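Exoribonuclease II, mitochondrial (Candida glabrata, PDB 6F3H) probably degrades RNA from the 3' end as the exoribonuclease component of the mitochondrial degradosome, acting through a magnesium-dependent RNB domain. Local coordinates at residues A[138-152]-A[211-225]. The protein carries 1 engineered substitution. Sequence-based numbering, arbitrary orientation.
Sequences TKFAWTQLPIVLKKL and DPTTLLATYWGVREQ
Leu152 enters helix 212-226 as a knob, its side chain seated among Thr218, Gly221, Val222 and Gln225. Its CG stands anti to the carbonyl carbon (chi1 -79°), and CD1 then reaches the main chain of the opposing helix, 3.5 Å from Gly221 CA. Leu149 settles on the same glycine from one turn earlier, its CD2 3.7 Å from Gly221 CA, while its CD1 branch turns to the carboxylate end of Glu224. With no side chain at Gly221, leucine methyls rest directly on backbone, and the segment axes approach to 8.3 Å at a crossing angle of -53°. Val148 packs one turn earlier on helix 212-226: CG2 meets Ala217 CB at 4.0 Å, and CG1 lies over Ala217 O and Thr218 CA.

Near the start of 138-152, Trp142, Ala141 and Thr138 meet the six-membered ring of Trp220. Trp142 CD1 comes within 3.5 Å of Trp220 CZ3, the two planes inclined at 36°, whereas Thr138 CG2 meets the ring at its edge, near the plane. The indole is anchored from outside, NE1 donating to Thr46 O. Asp211 caps helix 212-226: Thr213 N donates to OD1 and Thr214 OG1 to OD2 (2.7 Å), both from above the carboxylate plane, and Lys178 adds a salt bridge to OD2. At the far end Gln225 OE1 is held by Trp231 NE1, and Gln225 NE2 approaches Leu149 O to 3.1 Å.

Clear hydrogen bonds lie within each segment or run to outside partners, which suggests that apolar packing, made close by small residues such as Ala141, Ala217 and Gly221, contributes most to joining these helices, well away from the magnesium site.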
loop_
_atom_site.group_PDB
_atom_site.type_symbol
_atom_site.label_atom_id
_atom_site.label_comp_id
_atom_site.label_asym_id
_atom_site.label_seq_id
_atom_site.Cartn_x
_atom_site.Cartn_y
_atom_site.Cartn_z
ATOM N N THR A 138 -21.841 -18.297 -13.140
ATOM C CA THR A 138 -22.816 -17.640 -12.278
ATOM C C THR A 138 -23.767 -18.648 -11.647
ATOM O O THR A 138 -24.041 -18.582 -10.444
ATOM C CB THR A 138 -23.591 -16.571 -13.042
ATOM O OG1 THR A 138 -22.719 -15.896 -13.963
ATOM C CG2 THR A 138 -24.130 -15.553 -12.064
ATOM N N LYS A 139 -24.239 -19.622 -12.423
ATOM C CA LYS A 139 -25.233 -20.544 -11.888
ATOM C C LYS A 139 -24.670 -21.321 -10.717
ATOM O O LYS A 139 -25.213 -21.283 -9.609
ATOM C CB LYS A 139 -25.696 -21.507 -12.973
ATOM N N PHE A 140 -23.552 -22.004 -10.936
ATOM C CA PHE A 140 -22.921 -22.735 -9.850
ATOM C C PHE A 140 -22.559 -21.823 -8.697
ATOM O O PHE A 140 -22.477 -22.280 -7.549
ATOM C CB PHE A 140 -21.689 -23.443 -10.353
ATOM C CG PHE A 140 -21.994 -24.576 -11.218
ATOM C CD1 PHE A 140 -22.587 -25.701 -10.683
ATOM C CD2 PHE A 140 -21.737 -24.522 -12.568
ATOM C CE1 PHE A 140 -22.882 -26.776 -11.474
ATOM C CE2 PHE A 140 -22.029 -25.592 -13.371
ATOM C CZ PHE A 140 -22.604 -26.721 -12.826
ATOM N N ALA A 141 -22.270 -20.555 -8.986
ATOM C CA ALA A 141 -21.993 -19.622 -7.909
ATOM C C ALA A 141 -23.244 -19.356 -7.086
ATOM O O ALA A 141 -23.225 -19.509 -5.860
ATOM C CB ALA A 141 -21.425 -18.331 -8.480
ATOM N N TRP A 142 -24.362 -19.039 -7.746
ATOM C CA TRP A 142 -25.600 -18.740 -7.022
ATOM C C TRP A 142 -26.047 -19.920 -6.155
ATOM O O TRP A 142 -26.573 -19.726 -5.053
ATOM C CB TRP A 142 -26.721 -18.348 -7.992
ATOM C CG TRP A 142 -26.743 -16.896 -8.499
ATOM C CD1 TRP A 142 -26.059 -15.821 -7.993
ATOM C CD2 TRP A 142 -27.505 -16.390 -9.615
ATOM N NE1 TRP A 142 -26.337 -14.683 -8.731
ATOM C CE2 TRP A 142 -27.216 -15.007 -9.733
ATOM C CE3 TRP A 142 -28.392 -16.978 -10.534
ATOM C CZ2 TRP A 142 -27.785 -14.205 -10.727
ATOM C CZ3 TRP A 142 -28.953 -16.183 -11.518
ATOM C CH2 TRP A 142 -28.648 -14.809 -11.606
ATOM N N THR A 143 -25.905 -21.148 -6.657
ATOM C CA THR A 143 -26.409 -22.300 -5.917
ATOM C C THR A 143 -25.780 -22.402 -4.537
ATOM O O THR A 143 -26.456 -22.765 -3.564
ATOM C CB THR A 143 -26.138 -23.583 -6.703
ATOM O OG1 THR A 143 -26.446 -23.375 -8.085
ATOM C CG2 THR A 143 -26.992 -24.709 -6.177
ATOM N N GLN A 144 -24.493 -22.070 -4.433
ATOM C CA GLN A 144 -23.751 -22.161 -3.183
ATOM C C GLN A 144 -24.100 -21.049 -2.223
ATOM O O GLN A 144 -23.932 -21.205 -1.010
ATOM C CB GLN A 144 -22.257 -22.092 -3.464
ATOM C CG GLN A 144 -21.645 -23.372 -3.979
ATOM C CD GLN A 144 -20.391 -23.097 -4.776
ATOM O OE1 GLN A 144 -20.395 -22.277 -5.690
ATOM N NE2 GLN A 144 -19.302 -23.769 -4.423
ATOM N N LEU A 145 -24.566 -19.926 -2.761
ATOM C CA LEU A 145 -24.628 -18.689 -1.992
ATOM C C LEU A 145 -25.475 -18.810 -0.730
ATOM O O LEU A 145 -24.968 -18.466 0.349
ATOM C CB LEU A 145 -25.109 -17.568 -2.923
ATOM C CG LEU A 145 -25.453 -16.173 -2.402
ATOM C CD1 LEU A 145 -24.398 -15.697 -1.454
ATOM C CD2 LEU A 145 -25.649 -15.177 -3.544
ATOM N N PRO A 146 -26.716 -19.316 -0.755
ATOM C CA PRO A 146 -27.445 -19.416 0.521
ATOM C C PRO A 146 -26.711 -20.279 1.523
ATOM O O PRO A 146 -26.828 -20.051 2.733
ATOM C CB PRO A 146 -28.793 -20.016 0.127
ATOM C CG PRO A 146 -28.887 -19.877 -1.319
ATOM C CD PRO A 146 -27.528 -19.797 -1.888
ATOM N N ILE A 147 -25.953 -21.266 1.047
ATOM C CA ILE A 147 -25.154 -22.090 1.944
ATOM C C ILE A 147 -23.951 -21.311 2.450
ATOM O O ILE A 147 -23.564 -21.420 3.617
ATOM C CB ILE A 147 -24.704 -23.378 1.242
ATOM C CG1 ILE A 147 -25.887 -24.125 0.610
ATOM C CG2 ILE A 147 -23.956 -24.226 2.217
ATOM C CD1 ILE A 147 -26.099 -23.857 -0.865
ATOM N N VAL A 148 -23.331 -20.530 1.568
ATOM C CA VAL A 148 -22.170 -19.740 1.946
ATOM C C VAL A 148 -22.522 -18.703 3.010
ATOM O O VAL A 148 -21.753 -18.486 3.956
ATOM C CB VAL A 148 -21.601 -19.066 0.685
ATOM C CG1 VAL A 148 -20.586 -17.993 1.051
ATOM C CG2 VAL A 148 -21.026 -20.086 -0.264
ATOM N N LEU A 149 -23.679 -18.049 2.876
ATOM C CA LEU A 149 -24.087 -17.062 3.867
ATOM C C LEU A 149 -24.184 -17.695 5.232
ATOM O O LEU A 149 -23.803 -17.094 6.244
ATOM C CB LEU A 149 -25.421 -16.443 3.484
ATOM C CG LEU A 149 -25.421 -15.499 2.290
ATOM C CD1 LEU A 149 -26.860 -15.175 1.914
ATOM C CD2 LEU A 149 -24.654 -14.231 2.616
ATOM N N LYS A 150 -24.657 -18.933 5.268
ATOM C CA LYS A 150 -24.732 -19.644 6.525
ATOM C C LYS A 150 -23.336 -19.914 7.069
ATOM O O LYS A 150 -23.075 -19.693 8.254
ATOM C CB LYS A 150 -25.535 -20.929 6.335
ATOM N N LYS A 151 -22.398 -20.324 6.222
ATOM C CA LYS A 151 -21.048 -20.537 6.737
ATOM C C LYS A 151 -20.446 -19.230 7.233
ATOM O O LYS A 151 -19.898 -19.172 8.338
ATOM C CB LYS A 151 -20.168 -21.155 5.653
ATOM C CG LYS A 151 -20.735 -22.438 5.033
ATOM C CD LYS A 151 -19.903 -22.933 3.848
ATOM C CE LYS A 151 -20.259 -24.366 3.454
ATOM N NZ LYS A 151 -19.593 -24.826 2.190
ATOM N N LEU A 152 -20.591 -18.159 6.439
ATOM C CA LEU A 152 -20.049 -16.849 6.784
ATOM C C LEU A 152 -20.494 -16.402 8.159
ATOM O O LEU A 152 -19.682 -15.970 8.978
ATOM C CB LEU A 152 -20.470 -15.815 5.741
ATOM C CG LEU A 152 -19.605 -15.902 4.490
ATOM C CD1 LEU A 152 -20.061 -15.058 3.340
ATOM C CD2 LEU A 152 -18.263 -15.489 4.905
ATOM N N ASP A 211 -11.184 -22.649 -5.710
ATOM C CA ASP A 211 -12.348 -22.892 -6.577
ATOM C C ASP A 211 -13.019 -21.577 -6.956
ATOM O O ASP A 211 -13.549 -20.886 -6.074
ATOM C CB ASP A 211 -13.360 -23.807 -5.892
ATOM C CG ASP A 211 -14.731 -23.853 -6.611
ATOM O OD1 ASP A 211 -14.826 -23.547 -7.825
ATOM O OD2 ASP A 211 -15.725 -24.238 -5.948
ATOM N N PRO A 212 -13.078 -21.233 -8.239
ATOM C CA PRO A 212 -13.607 -19.917 -8.612
ATOM C C PRO A 212 -15.036 -19.669 -8.172
ATOM O O PRO A 212 -15.327 -18.560 -7.706
ATOM C CB PRO A 212 -13.451 -19.906 -10.133
ATOM C CG PRO A 212 -13.246 -21.325 -10.514
ATOM C CD PRO A 212 -12.587 -21.991 -9.392
ATOM N N THR A 213 -15.938 -20.656 -8.275
ATOM C CA THR A 213 -17.331 -20.378 -7.932
ATOM C C THR A 213 -17.464 -20.078 -6.447
ATOM O O THR A 213 -18.104 -19.093 -6.066
ATOM C CB THR A 213 -18.265 -21.519 -8.357
ATOM O OG1 THR A 213 -17.885 -22.739 -7.721
ATOM C CG2 THR A 213 -18.274 -21.684 -9.877
ATOM N N THR A 214 -16.874 -20.916 -5.588
ATOM C CA THR A 214 -16.817 -20.586 -4.165
ATOM C C THR A 214 -16.206 -19.209 -3.940
ATOM O O THR A 214 -16.674 -18.440 -3.094
ATOM C CB THR A 214 -16.055 -21.661 -3.397
ATOM O OG1 THR A 214 -16.622 -22.936 -3.701
ATOM C CG2 THR A 214 -16.154 -21.440 -1.910
ATOM N N LEU A 215 -15.168 -18.871 -4.697
ATOM C CA LEU A 215 -14.574 -17.552 -4.558
ATOM C C LEU A 215 -15.617 -16.482 -4.788
ATOM O O LEU A 215 -15.840 -15.603 -3.944
ATOM C CB LEU A 215 -13.434 -17.389 -5.557
ATOM C CG LEU A 215 -13.097 -15.930 -5.816
ATOM C CD1 LEU A 215 -12.384 -15.347 -4.626
ATOM C CD2 LEU A 215 -12.272 -15.817 -7.049
ATOM N N LEU A 216 -16.278 -16.560 -5.931
ATOM C CA LEU A 216 -17.277 -15.570 -6.290
ATOM C C LEU A 216 -18.374 -15.501 -5.244
ATOM O O LEU A 216 -18.698 -14.423 -4.740
ATOM C CB LEU A 216 -17.824 -15.922 -7.658
ATOM C CG LEU A 216 -18.619 -14.846 -8.334
ATOM C CD1 LEU A 216 -18.015 -13.511 -8.004
ATOM C CD2 LEU A 216 -18.488 -15.117 -9.798
ATOM N N ALA A 217 -18.926 -16.650 -4.872
ATOM C CA ALA A 217 -19.995 -16.671 -3.873
ATOM C C ALA A 217 -19.541 -16.073 -2.548
ATOM O O ALA A 217 -20.308 -15.367 -1.890
ATOM C CB ALA A 217 -20.492 -18.103 -3.662
ATOM N N THR A 218 -18.301 -16.339 -2.135
ATOM C CA THR A 218 -17.846 -15.801 -0.866
ATOM C C THR A 218 -17.778 -14.292 -0.919
ATOM O O THR A 218 -18.200 -13.610 0.020
ATOM C CB THR A 218 -16.466 -16.360 -0.517
ATOM O OG1 THR A 218 -16.419 -17.759 -0.774
ATOM C CG2 THR A 218 -16.168 -16.147 0.916
ATOM N N TYR A 219 -17.281 -13.757 -2.030
ATOM C CA TYR A 219 -17.254 -12.320 -2.217
ATOM C C TYR A 219 -18.644 -11.741 -2.050
ATOM O O TYR A 219 -18.890 -10.853 -1.225
ATOM C CB TYR A 219 -16.742 -12.012 -3.616
ATOM C CG TYR A 219 -16.829 -10.554 -3.894
ATOM C CD1 TYR A 219 -16.040 -9.684 -3.180
ATOM C CD2 TYR A 219 -17.722 -10.027 -4.822
ATOM C CE1 TYR A 219 -16.096 -8.335 -3.385
ATOM C CE2 TYR A 219 -17.792 -8.643 -5.043
ATOM C CZ TYR A 219 -16.966 -7.804 -4.310
ATOM O OH TYR A 219 -16.973 -6.432 -4.479
ATOM N N TRP A 220 -19.572 -12.266 -2.824
ATOM C CA TRP A 220 -20.964 -11.874 -2.729
ATOM C C TRP A 220 -21.502 -12.028 -1.315
ATOM O O TRP A 220 -22.235 -11.163 -0.826
ATOM C CB TRP A 220 -21.771 -12.725 -3.694
ATOM C CG TRP A 220 -21.625 -12.293 -5.099
ATOM C CD1 TRP A 220 -21.210 -11.069 -5.531
ATOM C CD2 TRP A 220 -21.971 -13.041 -6.274
ATOM N NE1 TRP A 220 -21.242 -11.018 -6.906
ATOM C CE2 TRP A 220 -21.706 -12.215 -7.387
ATOM C CE3 TRP A 220 -22.475 -14.329 -6.494
ATOM C CZ2 TRP A 220 -21.918 -12.636 -8.701
ATOM C CZ3 TRP A 220 -22.693 -14.748 -7.804
ATOM C CH2 TRP A 220 -22.414 -13.901 -8.890
ATOM N N GLY A 221 -21.191 -13.138 -0.657
ATOM C CA GLY A 221 -21.662 -13.310 0.704
ATOM C C GLY A 221 -21.142 -12.219 1.614
ATOM O O GLY A 221 -21.868 -11.696 2.465
ATOM N N VAL A 222 -19.879 -11.843 1.427
ATOM C CA VAL A 222 -19.287 -10.816 2.265
ATOM C C VAL A 222 -19.908 -9.465 1.964
ATOM O O VAL A 222 -20.240 -8.708 2.878
ATOM C CB VAL A 222 -17.765 -10.808 2.078
ATOM C CG1 VAL A 222 -17.140 -9.643 2.770
ATOM C CG2 VAL A 222 -17.215 -12.049 2.649
ATOM N N ARG A 223 -20.115 -9.141 0.691
ATOM C CA ARG A 223 -20.740 -7.853 0.428
ATOM C C ARG A 223 -22.097 -7.782 1.081
ATOM O O ARG A 223 -22.485 -6.730 1.595
ATOM C CB ARG A 223 -20.857 -7.590 -1.061
ATOM C CG ARG A 223 -19.550 -7.720 -1.711
ATOM C CD ARG A 223 -18.762 -6.449 -1.435
ATOM N NE ARG A 223 -19.009 -5.421 -2.432
ATOM C CZ ARG A 223 -19.630 -4.284 -2.188
ATOM N NH1 ARG A 223 -20.078 -4.028 -0.965
ATOM N NH2 ARG A 223 -19.797 -3.411 -3.170
ATOM N N GLU A 224 -22.801 -8.915 1.124
ATOM C CA GLU A 224 -24.092 -8.958 1.786
ATOM C C GLU A 224 -23.931 -8.805 3.291
ATOM O O GLU A 224 -24.468 -7.866 3.886
ATOM C CB GLU A 224 -24.832 -10.250 1.412
ATOM C CG GLU A 224 -25.802 -10.036 0.233
ATOM C CD GLU A 224 -26.582 -11.276 -0.211
ATOM O OE1 GLU A 224 -26.801 -11.442 -1.440
ATOM O OE2 GLU A 224 -27.003 -12.066 0.660
ATOM N N GLN A 225 -23.123 -9.647 3.918
ATOM C CA GLN A 225 -23.004 -9.468 5.359
ATOM C C GLN A 225 -22.236 -8.202 5.736
ATOM O O GLN A 225 -22.239 -7.827 6.909
ATOM C CB GLN A 225 -22.380 -10.708 5.967
ATOM C CG GLN A 225 -23.074 -11.961 5.525
ATOM C CD GLN A 225 -22.848 -13.084 6.494
ATOM O OE1 GLN A 225 -21.848 -13.108 7.213
ATOM N NE2 GLN A 225 -23.787 -14.008 6.550
#